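Local coordinates for protein octenoyl-CoA reductase/carboxylase (Streptomyces sp., PDB 4A0S) that catalyses the NADPH-dependent reductive carboxylation of 2-octenoyl-CoA, probably supplying an unusual extender unit for cinnabaramide polyketide biosynthesis, at residues 289-294 / 319-324; 326-331 / 352-357. All blocks are in the same frame, centred on the assembly; numbering follows the deposited sequence.

Interaction 1: residues 289-294 / 319-324; sequences VETGRK and FGLSVI. With CO8 (octanoyl-coenzyme A), chain L.
Leu321 and Ile324 pack apolar branches onto Val289, Thr291 and Gly292 in a buried helix-helix contact of the nucleotide-binding domain, joining helix 285-303 to helix 316-325, which in turn rests Phe319 and Ser322 on strand 309-312. The axes of 289-294 and 319-324 approach to 8.5 Å and cross at -54°. Glycine suits position 292 because a beta carbon there would run into Ile324 CG2; without one, the CA atoms of Gly292 and Leu321 come within 4.6 Å. Leu321 brings one branch against the helix, CD2 lying 3.4 Å from Gly292 N and also touching the methyl CG2 of Thr291. Thr291 OG1 bonds to Arg287 O, one turn back, while its CG2 methyl faces Leu321. Ile324 uses both branches: CG2, anti to the backbone N, meets Gly292 CA at 3.9 Å, while CD1 lies 3.6 Å from Val289 CA. Val289 and Ile324 cross at about a right angle. Val289 CG1 lies over one face of the Arg293 guanidinium, displaced toward its rim. Arg293 NH1 and NH2 converge on O8A of the coenzyme A 3'-phosphate, at 2.9 and 2.6 Å, and NH2 adds weak bonds to the pyrophosphate. Arg286, also bound to the ligand, lies close and probably adds positive potential. Two neighbouring helices packed in this way belong to the helix layer of a Rossmann-type domain, whose surface here helps form the phosphate end of the coenzyme A site.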
loop_
_atom_site.group_PDB
_atom_site.type_symbol
_atom_site.label_atom_id
_atom_site.label_comp_id
_atom_site.label_asym_id
_atom_site.label_seq_id
_atom_site.Cartn_x
_atom_site.Cartn_y
_atom_site.Cartn_z
ATOM N N VAL A 289 24.662 -10.676 -16.369
ATOM C CA VAL A 289 24.509 -11.501 -15.165
ATOM C C VAL A 289 25.780 -11.475 -14.324
ATOM O O VAL A 289 25.727 -11.171 -13.126
ATOM C CB VAL A 289 24.071 -12.956 -15.486
ATOM C CG1 VAL A 289 24.144 -13.834 -14.246
ATOM C CG2 VAL A 289 22.648 -12.966 -16.046
ATOM N N GLU A 290 26.919 -11.770 -14.952
ATOM C CA GLU A 290 28.209 -11.739 -14.253
ATOM C C GLU A 290 28.412 -10.388 -13.579
ATOM O O GLU A 290 28.647 -10.322 -12.379
ATOM C CB GLU A 290 29.380 -12.006 -15.199
ATOM C CG GLU A 290 29.419 -13.379 -15.825
ATOM C CD GLU A 290 30.399 -13.442 -16.985
ATOM O OE1 GLU A 290 29.998 -13.126 -18.125
ATOM O OE2 GLU A 290 31.576 -13.783 -16.756
ATOM N N THR A 291 28.303 -9.321 -14.368
ATOM C CA THR A 291 28.492 -7.960 -13.883
ATOM C C THR A 291 27.476 -7.601 -12.802
ATOM O O THR A 291 27.848 -7.047 -11.773
ATOM C CB THR A 291 28.439 -6.934 -15.033
ATOM O OG1 THR A 291 29.437 -7.264 -16.003
ATOM C CG2 THR A 291 28.691 -5.516 -14.520
ATOM N N GLY A 292 26.207 -7.937 -13.034
ATOM C CA GLY A 292 25.160 -7.742 -12.031
ATOM C C GLY A 292 25.569 -8.389 -10.727
ATOM O O GLY A 292 25.479 -7.779 -9.658
ATOM N N ARG A 293 26.046 -9.627 -10.833
ATOM C CA ARG A 293 26.573 -10.367 -9.696
ATOM C C ARG A 293 27.732 -9.640 -9.018
ATOM O O ARG A 293 27.744 -9.518 -7.800
ATOM C CB ARG A 293 27.009 -11.765 -10.123
ATOM C CG ARG A 293 25.867 -12.726 -10.341
ATOM C CD ARG A 293 26.295 -13.864 -11.240
ATOM N NE ARG A 293 25.530 -15.078 -10.977
ATOM C CZ ARG A 293 25.567 -16.164 -11.740
ATOM N NH1 ARG A 293 26.325 -16.191 -12.830
ATOM N NH2 ARG A 293 24.840 -17.222 -11.417
ATOM N N LYS A 294 28.701 -9.169 -9.808
ATOM C CA LYS A 294 29.803 -8.366 -9.273
ATOM C C LYS A 294 29.270 -7.120 -8.580
ATOM O O LYS A 294 29.724 -6.756 -7.499
ATOM C CB LYS A 294 30.785 -7.935 -10.368
ATOM C CG LYS A 294 31.628 -9.052 -10.973
ATOM C CD LYS A 294 32.950 -8.487 -11.520
ATOM C CE LYS A 294 33.184 -8.852 -12.991
ATOM N NZ LYS A 294 32.342 -8.027 -13.922
ATOM N N PHE A 319 20.109 -1.240 -17.060
ATOM C CA PHE A 319 18.840 -1.733 -16.546
ATOM C C PHE A 319 18.855 -3.218 -16.229
ATOM O O PHE A 319 18.294 -3.628 -15.229
ATOM C CB PHE A 319 17.688 -1.408 -17.476
ATOM C CG PHE A 319 16.356 -1.729 -16.888
ATOM C CD1 PHE A 319 15.723 -0.824 -16.061
ATOM C CD2 PHE A 319 15.751 -2.952 -17.132
ATOM C CE1 PHE A 319 14.492 -1.111 -15.498
ATOM C CE2 PHE A 319 14.513 -3.251 -16.556
ATOM C CZ PHE A 319 13.900 -2.332 -15.737
ATOM N N GLY A 320 19.474 -4.014 -17.096
ATOM C CA GLY A 320 19.596 -5.445 -16.884
ATOM C C GLY A 320 20.335 -5.694 -15.598
ATOM O O GLY A 320 19.987 -6.589 -14.837
ATOM N N LEU A 321 21.352 -4.875 -15.345
ATOM C CA LEU A 321 22.094 -4.934 -14.088
ATOM C C LEU A 321 21.172 -4.596 -12.918
ATOM O O LEU A 321 21.156 -5.303 -11.920
ATOM C CB LEU A 321 23.274 -3.967 -14.126
ATOM C CG LEU A 321 24.234 -4.187 -15.298
ATOM C CD1 LEU A 321 25.109 -2.954 -15.519
ATOM C CD2 LEU A 321 25.066 -5.399 -14.998
ATOM N N SER A 322 20.394 -3.523 -13.076
ATOM C CA SER A 322 19.499 -3.025 -12.027
ATOM C C SER A 322 18.544 -4.116 -11.577
ATOM O O SER A 322 18.340 -4.303 -10.375
ATOM C CB SER A 322 18.723 -1.810 -12.515
ATOM O OG SER A 322 19.613 -0.737 -12.718
ATOM N N VAL A 323 18.000 -4.855 -12.542
ATOM C CA VAL A 323 17.124 -5.986 -12.249
ATOM C C VAL A 323 17.860 -7.084 -11.482
ATOM O O VAL A 323 17.325 -7.665 -10.539
ATOM C CB VAL A 323 16.478 -6.570 -13.536
ATOM C CG1 VAL A 323 15.749 -7.844 -13.223
ATOM C CG2 VAL A 323 15.502 -5.583 -14.105
ATOM N N ILE A 324 19.094 -7.351 -11.868
ATOM C CA ILE A 324 19.838 -8.437 -11.233
ATOM C C ILE A 324 20.247 -8.076 -9.812
ATOM O O ILE A 324 20.104 -8.880 -8.884
ATOM C CB ILE A 324 21.070 -8.831 -12.070
ATOM C CG1 ILE A 324 20.599 -9.485 -13.376
ATOM C CG2 ILE A 324 21.974 -9.794 -11.270
ATOM C CD1 ILE A 324 21.645 -9.528 -14.442
HETATM N N1A CO8 L . 24.542 -28.633 -15.531
HETATM C C2A CO8 L . 24.964 -28.463 -14.281
HETATM N N3A CO8 L . 24.944 -27.267 -13.697
HETATM C C4A CO8 L . 24.493 -26.187 -14.365
HETATM C C5A CO8 L . 24.046 -26.330 -15.674
HETATM C C6A CO8 L . 24.080 -27.597 -16.257
HETATM N N6A CO8 L . 23.658 -27.786 -17.507
HETATM N N7A CO8 L . 23.659 -25.131 -16.102
HETATM C C8A CO8 L . 23.853 -24.265 -15.106
HETATM N N9A CO8 L . 24.369 -24.900 -14.045
HETATM C C1B CO8 L . 24.714 -24.276 -12.715
HETATM C C2B CO8 L . 25.934 -23.341 -12.694
HETATM O O2B CO8 L . 26.682 -23.562 -11.488
HETATM C C3B CO8 L . 25.310 -21.943 -12.696
HETATM O O3B CO8 L . 26.116 -21.023 -11.953
HETATM P P3B CO8 L . 26.779 -19.737 -12.677
HETATM O O7A CO8 L . 27.631 -20.351 -13.914
HETATM O O8A CO8 L . 25.553 -18.904 -13.330
HETATM O O9A CO8 L . 27.586 -18.937 -11.724
HETATM C C4B CO8 L . 24.022 -22.156 -11.923
HETATM O O4B CO8 L . 23.551 -23.457 -12.351
HETATM C C5B CO8 L . 23.024 -21.015 -12.242
HETATM O O5B CO8 L . 21.878 -21.032 -11.354
HETATM P P1A CO8 L . 21.930 -20.407 -9.836
HETATM O O1A CO8 L . 20.394 -20.455 -9.293
HETATM O O2A CO8 L . 22.876 -21.133 -8.945
HETATM O O3A CO8 L . 22.362 -18.827 -9.950
HETATM P P2A CO8 L . 21.341 -17.563 -9.744
HETATM O O4A CO8 L . 22.142 -16.317 -10.374
HETATM O O5A CO8 L . 20.882 -17.298 -8.342
HETATM O O6A CO8 L . 20.102 -17.800 -10.755
HETATM C CBP CO8 L . 17.776 -17.997 -11.442
HETATM C CCP CO8 L . 18.751 -17.508 -10.369
HETATM C CDP CO8 L . 18.078 -17.219 -12.732
HETATM C CEP CO8 L . 16.352 -17.691 -10.953
HETATM C CAP CO8 L . 18.007 -19.524 -11.646
HETATM O OAP CO8 L . 17.981 -20.206 -10.377
HETATM C C9P CO8 L . 16.935 -20.160 -12.537
HETATM O O9P CO8 L . 16.896 -19.953 -13.756
HETATM N N8P CO8 L . 16.080 -20.918 -11.849
HETATM C C7P CO8 L . 14.935 -21.592 -12.452
HETATM C C6P CO8 L . 13.890 -20.526 -12.797
HETATM C C5P CO8 L . 13.072 -21.013 -13.988
HETATM O O5P CO8 L . 13.456 -20.827 -15.144
HETATM N N4P CO8 L . 11.962 -21.680 -13.675
HETATM C C3P CO8 L . 11.525 -21.902 -12.288
HETATM C C2P CO8 L . 10.090 -22.396 -12.325
HETATM S S1P CO8 L . 8.869 -21.035 -12.528
HETATM C "C1'" CO8 L . 7.515 -21.984 -12.052
HETATM O "O1'" CO8 L . 6.990 -22.736 -12.880
HETATM C "C2'" CO8 L . 7.109 -21.908 -10.722
HETATM C "C3'" CO8 L . 6.027 -22.638 -10.241
HETATM C "C4'" CO8 L . 5.563 -22.534 -8.922
HETATM C "C5'" CO8 L . 6.413 -21.688 -7.969
HETATM C "C6'" CO8 L . 5.957 -21.903 -6.513
HETATM C "C7'" CO8 L . 7.025 -21.310 -5.610
HETATM C "C8'" CO8 L . 6.580 -21.400 -4.161
#

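Interaction 2: residues 326-331 / 352-357. With CO8 (octanoyl-coenzyme A), chain L.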
loop_
_atom_site.group_PDB
_atom_site.type_symbol
_atom_site.label_atom_id
_atom_site.label_comp_id
_atom_site.label_asym_id
_atom_site.label_seq_id
_atom_site.Cartn_x
_atom_site.Cartn_y
_atom_site.Cartn_z
ATOM N N ALA A 326 19.120 -5.799 -7.576
ATOM C CA ALA A 326 18.144 -5.538 -6.535
ATOM C C ALA A 326 17.918 -6.788 -5.692
ATOM O O ALA A 326 17.874 -7.884 -6.221
ATOM C CB ALA A 326 16.853 -5.037 -7.139
ATOM N N ARG A 327 17.822 -6.623 -4.374
ATOM C CA ARG A 327 17.481 -7.739 -3.492
ATOM C C ARG A 327 16.205 -8.436 -3.936
ATOM O O ARG A 327 15.420 -7.885 -4.706
ATOM C CB ARG A 327 17.289 -7.259 -2.056
ATOM C CG ARG A 327 15.995 -6.465 -1.826
ATOM C CD ARG A 327 15.677 -6.496 -0.355
ATOM N NE ARG A 327 14.680 -5.511 0.039
ATOM C CZ ARG A 327 13.365 -5.708 0.041
ATOM N NH1 ARG A 327 12.826 -6.849 -0.380
ATOM N NH2 ARG A 327 12.576 -4.735 0.463
ATOM N N ARG A 328 16.013 -9.661 -3.442
ATOM C CA ARG A 328 14.734 -10.335 -3.515
ATOM C C ARG A 328 13.700 -9.385 -2.989
ATOM O O ARG A 328 13.860 -8.836 -1.891
ATOM C CB ARG A 328 14.714 -11.529 -2.578
ATOM C CG ARG A 328 15.030 -12.823 -3.189
ATOM C CD ARG A 328 14.850 -13.929 -2.151
ATOM N NE ARG A 328 13.502 -14.508 -2.124
ATOM C CZ ARG A 328 13.048 -15.409 -2.996
ATOM N NH1 ARG A 328 13.821 -15.807 -4.008
ATOM N NH2 ARG A 328 11.823 -15.902 -2.864
ATOM N N GLY A 329 12.639 -9.195 -3.757
ATOM C CA GLY A 329 11.573 -8.307 -3.339
ATOM C C GLY A 329 11.910 -6.855 -3.519
ATOM O O GLY A 329 11.136 -6.007 -3.125
ATOM N N GLY A 330 13.072 -6.578 -4.110
ATOM C CA GLY A 330 13.532 -5.218 -4.338
ATOM C C GLY A 330 12.783 -4.518 -5.457
ATOM O O GLY A 330 11.998 -5.123 -6.175
ATOM N N THR A 331 13.052 -3.234 -5.599
ATOM C CA THR A 331 12.376 -2.404 -6.576
ATOM C C THR A 331 13.405 -1.666 -7.404
ATOM O O THR A 331 14.293 -1.021 -6.869
ATOM C CB THR A 331 11.459 -1.396 -5.877
ATOM O OG1 THR A 331 10.462 -2.111 -5.135
ATOM C CG2 THR A 331 10.770 -0.484 -6.904
ATOM N N MET A 352 11.326 -14.587 -10.254
ATOM C CA MET A 352 11.788 -15.596 -9.299
ATOM C C MET A 352 12.131 -14.967 -7.959
ATOM O O MET A 352 11.966 -15.575 -6.909
ATOM C CB MET A 352 13.011 -16.331 -9.830
ATOM C CG MET A 352 12.701 -17.375 -10.860
ATOM S SD MET A 352 11.912 -18.822 -10.109
ATOM C CE MET A 352 13.247 -19.574 -9.164
ATOM N N LYS A 353 12.619 -13.746 -8.004
ATOM C CA LYS A 353 12.998 -13.068 -6.784
ATOM C C LYS A 353 11.976 -12.002 -6.404
ATOM O O LYS A 353 12.198 -11.203 -5.499
ATOM C CB LYS A 353 14.433 -12.567 -6.912
ATOM C CG LYS A 353 15.394 -13.744 -6.698
ATOM C CD LYS A 353 16.680 -13.631 -7.479
ATOM C CE LYS A 353 17.504 -14.894 -7.311
ATOM N NZ LYS A 353 18.464 -15.051 -8.437
ATOM N N LEU A 354 10.834 -12.048 -7.090
ATOM C CA LEU A 354 9.671 -11.204 -6.794
ATOM C C LEU A 354 10.062 -9.742 -6.686
ATOM O O LEU A 354 9.644 -9.037 -5.761
ATOM C CB LEU A 354 8.966 -11.664 -5.512
ATOM C CG LEU A 354 8.502 -13.114 -5.518
ATOM C CD1 LEU A 354 9.545 -14.018 -4.853
ATOM C CD2 LEU A 354 7.156 -13.241 -4.828
ATOM N N LYS A 355 10.880 -9.302 -7.625
ATOM C CA LYS A 355 11.281 -7.904 -7.707
ATOM C C LYS A 355 10.228 -7.094 -8.465
ATOM O O LYS A 355 9.403 -7.650 -9.188
ATOM C CB LYS A 355 12.630 -7.785 -8.406
ATOM C CG LYS A 355 13.683 -8.715 -7.818
ATOM C CD LYS A 355 15.055 -8.392 -8.358
ATOM C CE LYS A 355 16.069 -9.462 -7.952
ATOM N NZ LYS A 355 17.423 -9.098 -8.469
ATOM N N LYS A 356 10.282 -5.781 -8.305
ATOM C CA LYS A 356 9.371 -4.894 -8.992
ATOM C C LYS A 356 10.166 -3.881 -9.779
ATOM O O LYS A 356 11.233 -3.443 -9.355
ATOM C CB LYS A 356 8.510 -4.123 -7.998
ATOM C CG LYS A 356 7.653 -4.959 -7.096
ATOM C CD LYS A 356 6.633 -4.064 -6.368
ATOM C CE LYS A 356 7.185 -3.447 -5.066
ATOM N NZ LYS A 356 7.748 -2.059 -5.254
ATOM N N ILE A 357 9.612 -3.492 -10.915
ATOM C CA ILE A 357 10.107 -2.359 -11.646
ATOM C C ILE A 357 9.003 -1.333 -11.627
ATOM O O ILE A 357 7.906 -1.579 -12.126
ATOM C CB ILE A 357 10.433 -2.678 -13.106
ATOM C CG1 ILE A 357 11.434 -3.818 -13.218
ATOM C CG2 ILE A 357 10.981 -1.422 -13.793
ATOM C CD1 ILE A 357 11.339 -4.567 -14.545
HETATM N N1A CO8 L . 24.542 -28.633 -15.531
HETATM C C2A CO8 L . 24.964 -28.463 -14.281
HETATM N N3A CO8 L . 24.944 -27.267 -13.697
HETATM C C4A CO8 L . 24.493 -26.187 -14.365
HETATM C C5A CO8 L . 24.046 -26.330 -15.674
HETATM C C6A CO8 L . 24.080 -27.597 -16.257
HETATM N N6A CO8 L . 23.658 -27.786 -17.507
HETATM N N7A CO8 L . 23.659 -25.131 -16.102
HETATM C C8A CO8 L . 23.853 -24.265 -15.106
HETATM N N9A CO8 L . 24.369 -24.900 -14.045
HETATM C C1B CO8 L . 24.714 -24.276 -12.715
HETATM C C2B CO8 L . 25.934 -23.341 -12.694
HETATM O O2B CO8 L . 26.682 -23.562 -11.488
HETATM C C3B CO8 L . 25.310 -21.943 -12.696
HETATM O O3B CO8 L . 26.116 -21.023 -11.953
HETATM P P3B CO8 L . 26.779 -19.737 -12.677
HETATM O O7A CO8 L . 27.631 -20.351 -13.914
HETATM O O8A CO8 L . 25.553 -18.904 -13.330
HETATM O O9A CO8 L . 27.586 -18.937 -11.724
HETATM C C4B CO8 L . 24.022 -22.156 -11.923
HETATM O O4B CO8 L . 23.551 -23.457 -12.351
HETATM C C5B CO8 L . 23.024 -21.015 -12.242
HETATM O O5B CO8 L . 21.878 -21.032 -11.354
HETATM P P1A CO8 L . 21.930 -20.407 -9.836
HETATM O O1A CO8 L . 20.394 -20.455 -9.293
HETATM O O2A CO8 L . 22.876 -21.133 -8.945
HETATM O O3A CO8 L . 22.362 -18.827 -9.950
HETATM P P2A CO8 L . 21.341 -17.563 -9.744
HETATM O O4A CO8 L . 22.142 -16.317 -10.374
HETATM O O5A CO8 L . 20.882 -17.298 -8.342
HETATM O O6A CO8 L . 20.102 -17.800 -10.755
HETATM C CBP CO8 L . 17.776 -17.997 -11.442
HETATM C CCP CO8 L . 18.751 -17.508 -10.369
HETATM C CDP CO8 L . 18.078 -17.219 -12.732
HETATM C CEP CO8 L . 16.352 -17.691 -10.953
HETATM C CAP CO8 L . 18.007 -19.524 -11.646
HETATM O OAP CO8 L . 17.981 -20.206 -10.377
HETATM C C9P CO8 L . 16.935 -20.160 -12.537
HETATM O O9P CO8 L . 16.896 -19.953 -13.756
HETATM N N8P CO8 L . 16.080 -20.918 -11.849
HETATM C C7P CO8 L . 14.935 -21.592 -12.452
HETATM C C6P CO8 L . 13.890 -20.526 -12.797
HETATM C C5P CO8 L . 13.072 -21.013 -13.988
HETATM O O5P CO8 L . 13.456 -20.827 -15.144
HETATM N N4P CO8 L . 11.962 -21.680 -13.675
HETATM C C3P CO8 L . 11.525 -21.902 -12.288
HETATM C C2P CO8 L . 10.090 -22.396 -12.325
HETATM S S1P CO8 L . 8.869 -21.035 -12.528
HETATM C "C1'" CO8 L . 7.515 -21.984 -12.052
HETATM O "O1'" CO8 L . 6.990 -22.736 -12.880
HETATM C "C2'" CO8 L . 7.109 -21.908 -10.722
HETATM C "C3'" CO8 L . 6.027 -22.638 -10.241
HETATM C "C4'" CO8 L . 5.563 -22.534 -8.922
HETATM C "C5'" CO8 L . 6.413 -21.688 -7.969
HETATM C "C6'" CO8 L . 5.957 -21.903 -6.513
HETATM C "C7'" CO8 L . 7.025 -21.310 -5.610
HETATM C "C8'" CO8 L . 6.580 -21.400 -4.161
HETATM O O HOH W 1 13.299 -17.759 -5.963
#
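Gly329 N bonds to Lys353 O at 2.7 Å and Lys356 N to Gly330 O at 2.8 Å, as a type II turn from Arg327 to Gly330 leads into the parallel pairing of Thr331 with Lys356. Gly329 has the positive phi (77°) that glycine accepts easily; Leu354, also at positive phi, ends helix 347-352 in a Schellman motif. Lys355 is extended beyond CG, and its NZ meets a lone pair of Ala326 O in the carbonyl plane at 2.6 Å, also bonding to Val323 O at the C-terminal end of helix 316-325. A methionine in its place would probably leave both carbonyls without their shared ammonium partner. In the Rossmann-type sheet, 331-334 and 356-359 are neighbouring parallel strands, and 356-359 continues the sheet into the second subunit through an antiparallel ladder. Lys356 bends so that NZ reaches Thr331 OG1 at 2.7 Å. Arg328 crosses Lys353 at about a right angle, CG to CG 3.6 Å, and carries its guanidinium to Met156 O, Leu157 O and Gln161 of the second subunit; a water joins Arg328 NH1 to Met352 O. Lys353 NZ bonds weakly to coenzyme A O5A, and Met352 CG packs on the pantetheine methyl CEP at 3.7 Å.

Overall arrangement
Following the chain from the N terminus, helix 285-303 comes first; strand 309-312 and helix 316-325 follow, and interaction 1 closes this loop by bringing 319-324 back to 289-294. The chain then leaves that helix through 326-331, passes strands 331-334 and 342-346 and helix 347-352, and interaction 2 closes the second loop at 352-357. The two loops are in series, neither nested nor crossed, with centres about 12 Å apart. They share helix 316-325 as a joint: Phe319 CZ packs 3.6 Å from Ile357 CD1, linking the helix layer to strand 356-359, the outermost of this chain's sheet. Both touch the same coenzyme A molecule, interaction 1 at its phosphates and interaction 2 from pyrophosphate to pantetheine.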